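Local coordinates for protein cytochrome c (Rhodothermus marinus, PDB 3CP5) that carries a covalently attached heme c and probably acts as a monoheme electron carrier in electron transfer, at residues P19-V23 with G68-I72. Numbering follows the deposited sequence.
Sequences PVKQV and GPVYI. With HEC (heme c), chain C.
Val70 lays its side chain against one side of segment 19-23, over the main chain of Val20 to Gln22 and the methyls of Val20 and Val23. Its rotamer is t. Its CG1 is 3.5 Å from Val20 O and 4.4 Å from Val20 CG1. Its CG2 is 3.8 Å from Lys21 O, 4.1 Å from Gln22 CA and 4.3 Å from Val23 CG1. The nearest pair of CA atoms is Gln22 CA and Val70 CA, 6.3 Å apart. The peptide bond before Pro19 is cis; from there the chain is extended at Val20, Gln22 and Val23. Lys21, at phi/psi -111/-31, breaks that run. The CA-to-CB bonds of Val20 and Val23 point toward the helix, and those of Lys21 and Gln22 away. Val23, in rotamer m, brings CG2 to 3.7 Å from Pro69 CG. Segment 68-72 is the first turn of helix 69-77, with Gly68 as N-cap, Pro69 at the first helical position and Ile72 N hydrogen-bonded to Gly68 O at 3.1 Å. The contact thus lays the connection between helices 10-17 and 31-44 over the start of a helix of the all-helical cytochrome c fold. Glu11 accepts hydrogen bonds from Val70 N and Tyr71 N. Val20 N is hydrogen-bonded to Asn74 OD1, further along the same helix. Tyr71 (t) points away from the loop, and its OH donates to heme propionate O2A at 2.7 Å.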
# COMPACT_ATOMS: atom_id res chain seq x y z
N PRO A 19 -8.31 -7.91 -4.64
CA PRO A 19 -9.31 -7.70 -5.68
C PRO A 19 -8.88 -6.93 -6.91
O PRO A 19 -9.48 -7.13 -7.96
CB PRO A 19 -10.37 -6.87 -4.96
CG PRO A 19 -9.68 -6.15 -3.85
CD PRO A 19 -8.59 -7.13 -3.42
N VAL A 20 -7.88 -6.08 -6.81
CA VAL A 20 -7.44 -5.27 -7.95
C VAL A 20 -6.60 -6.13 -8.89
O VAL A 20 -5.81 -6.96 -8.41
CB VAL A 20 -6.67 -4.03 -7.43
CG1 VAL A 20 -6.05 -3.26 -8.59
CG2 VAL A 20 -7.57 -3.15 -6.60
N LYS A 21 -6.80 -5.92 -10.19
CA LYS A 21 -6.03 -6.61 -11.22
C LYS A 21 -5.10 -5.65 -11.95
O LYS A 21 -4.03 -6.07 -12.43
CB LYS A 21 -6.98 -7.28 -12.24
CG LYS A 21 -7.81 -8.42 -11.67
CD LYS A 21 -8.65 -9.20 -12.65
CE LYS A 21 -9.45 -10.32 -12.01
NZ LYS A 21 -8.62 -11.56 -11.82
N GLN A 22 -5.50 -4.42 -12.07
CA GLN A 22 -4.77 -3.42 -12.86
C GLN A 22 -5.06 -2.05 -12.29
O GLN A 22 -6.08 -1.81 -11.65
CB GLN A 22 -5.09 -3.54 -14.37
CG GLN A 22 -6.52 -3.12 -14.67
CD GLN A 22 -6.94 -3.53 -16.06
OE1 GLN A 22 -6.79 -4.67 -16.45
NE2 GLN A 22 -7.46 -2.66 -16.84
N VAL A 23 -4.15 -1.10 -12.54
CA VAL A 23 -4.31 0.27 -12.12
C VAL A 23 -4.02 1.21 -13.28
O VAL A 23 -3.33 0.86 -14.26
CB VAL A 23 -3.38 0.65 -10.96
CG1 VAL A 23 -3.67 -0.21 -9.75
CG2 VAL A 23 -1.94 0.54 -11.40
N GLY A 68 5.16 -3.33 -6.76
CA GLY A 68 4.25 -2.85 -7.77
C GLY A 68 2.96 -2.31 -7.20
O GLY A 68 2.58 -2.55 -6.04
N PRO A 69 2.26 -1.52 -8.02
CA PRO A 69 1.03 -0.88 -7.54
C PRO A 69 -0.10 -1.81 -7.23
O PRO A 69 -0.91 -1.52 -6.33
CB PRO A 69 0.74 0.11 -8.68
CG PRO A 69 1.30 -0.53 -9.90
CD PRO A 69 2.62 -1.07 -9.39
N VAL A 70 -0.23 -2.93 -7.93
CA VAL A 70 -1.31 -3.87 -7.67
C VAL A 70 -1.05 -4.52 -6.33
O VAL A 70 -2.01 -4.67 -5.53
CB VAL A 70 -1.46 -4.85 -8.82
CG1 VAL A 70 -2.51 -5.88 -8.48
CG2 VAL A 70 -1.80 -4.10 -10.11
N TYR A 71 0.16 -4.93 -6.02
CA TYR A 71 0.46 -5.39 -4.66
C TYR A 71 0.07 -4.38 -3.62
O TYR A 71 -0.54 -4.73 -2.63
CB TYR A 71 1.95 -5.74 -4.57
CG TYR A 71 2.47 -6.10 -3.19
CD1 TYR A 71 2.49 -7.42 -2.74
CD2 TYR A 71 2.95 -5.14 -2.32
CE1 TYR A 71 2.97 -7.71 -1.47
CE2 TYR A 71 3.44 -5.40 -1.07
CZ TYR A 71 3.46 -6.70 -0.65
OH TYR A 71 3.94 -7.00 0.61
N ILE A 72 0.48 -3.13 -3.78
CA ILE A 72 0.20 -2.16 -2.73
C ILE A 72 -1.29 -1.94 -2.56
O ILE A 72 -1.77 -1.87 -1.43
CB ILE A 72 0.92 -0.85 -3.06
CG1 ILE A 72 2.45 -1.02 -3.03
CG2 ILE A 72 0.52 0.29 -2.13
CD1 ILE A 72 3.21 0.12 -3.71
FE HEC C . 0.23 -1.68 6.72
CHA HEC C . 2.56 -4.02 5.82
CHB HEC C . 0.43 -0.26 3.63
CHC HEC C . -2.35 0.41 7.55
CHD HEC C . 0.45 -2.71 9.94
NA HEC C . 1.30 -2.06 5.08
C1A HEC C . 2.19 -3.11 4.85
C2A HEC C . 2.60 -3.08 3.46
C3A HEC C . 2.03 -2.03 2.86
C4A HEC C . 1.19 -1.40 3.88
CMA HEC C . 2.19 -1.55 1.40
CAA HEC C . 3.67 -3.99 2.81
CBA HEC C . 5.08 -3.40 2.86
CGA HEC C . 6.08 -4.16 2.03
O1A HEC C . 7.31 -3.89 2.21
O2A HEC C . 5.66 -4.98 1.17
NB HEC C . -0.73 -0.18 5.82
C1B HEC C . -0.41 0.33 4.58
C2B HEC C . -1.28 1.44 4.29
C3B HEC C . -2.13 1.61 5.34
C4B HEC C . -1.78 0.58 6.30
CMB HEC C . -1.17 2.26 2.98
CAB HEC C . -3.35 2.55 5.43
CBB HEC C . -4.31 2.36 4.40
NC HEC C . -0.80 -1.29 8.38
C1C HEC C . -1.87 -0.41 8.55
C2C HEC C . -2.33 -0.42 9.93
C3C HEC C . -1.55 -1.28 10.61
C4C HEC C . -0.57 -1.78 9.67
CMC HEC C . -3.33 0.59 10.46
CAC HEC C . -1.45 -1.50 12.15
CBC HEC C . -2.68 -1.91 12.74
ND HEC C . 1.29 -3.09 7.66
C1D HEC C . 1.25 -3.35 9.03
C2D HEC C . 2.19 -4.43 9.34
C3D HEC C . 2.69 -4.85 8.17
C4D HEC C . 2.18 -3.97 7.14
CMD HEC C . 2.37 -4.95 10.79
CAD HEC C . 3.62 -6.05 7.88
CBD HEC C . 2.77 -7.29 7.52
CGD HEC C . 1.91 -7.67 8.70
O1D HEC C . 0.65 -7.65 8.58
O2D HEC C . 2.56 -7.97 9.77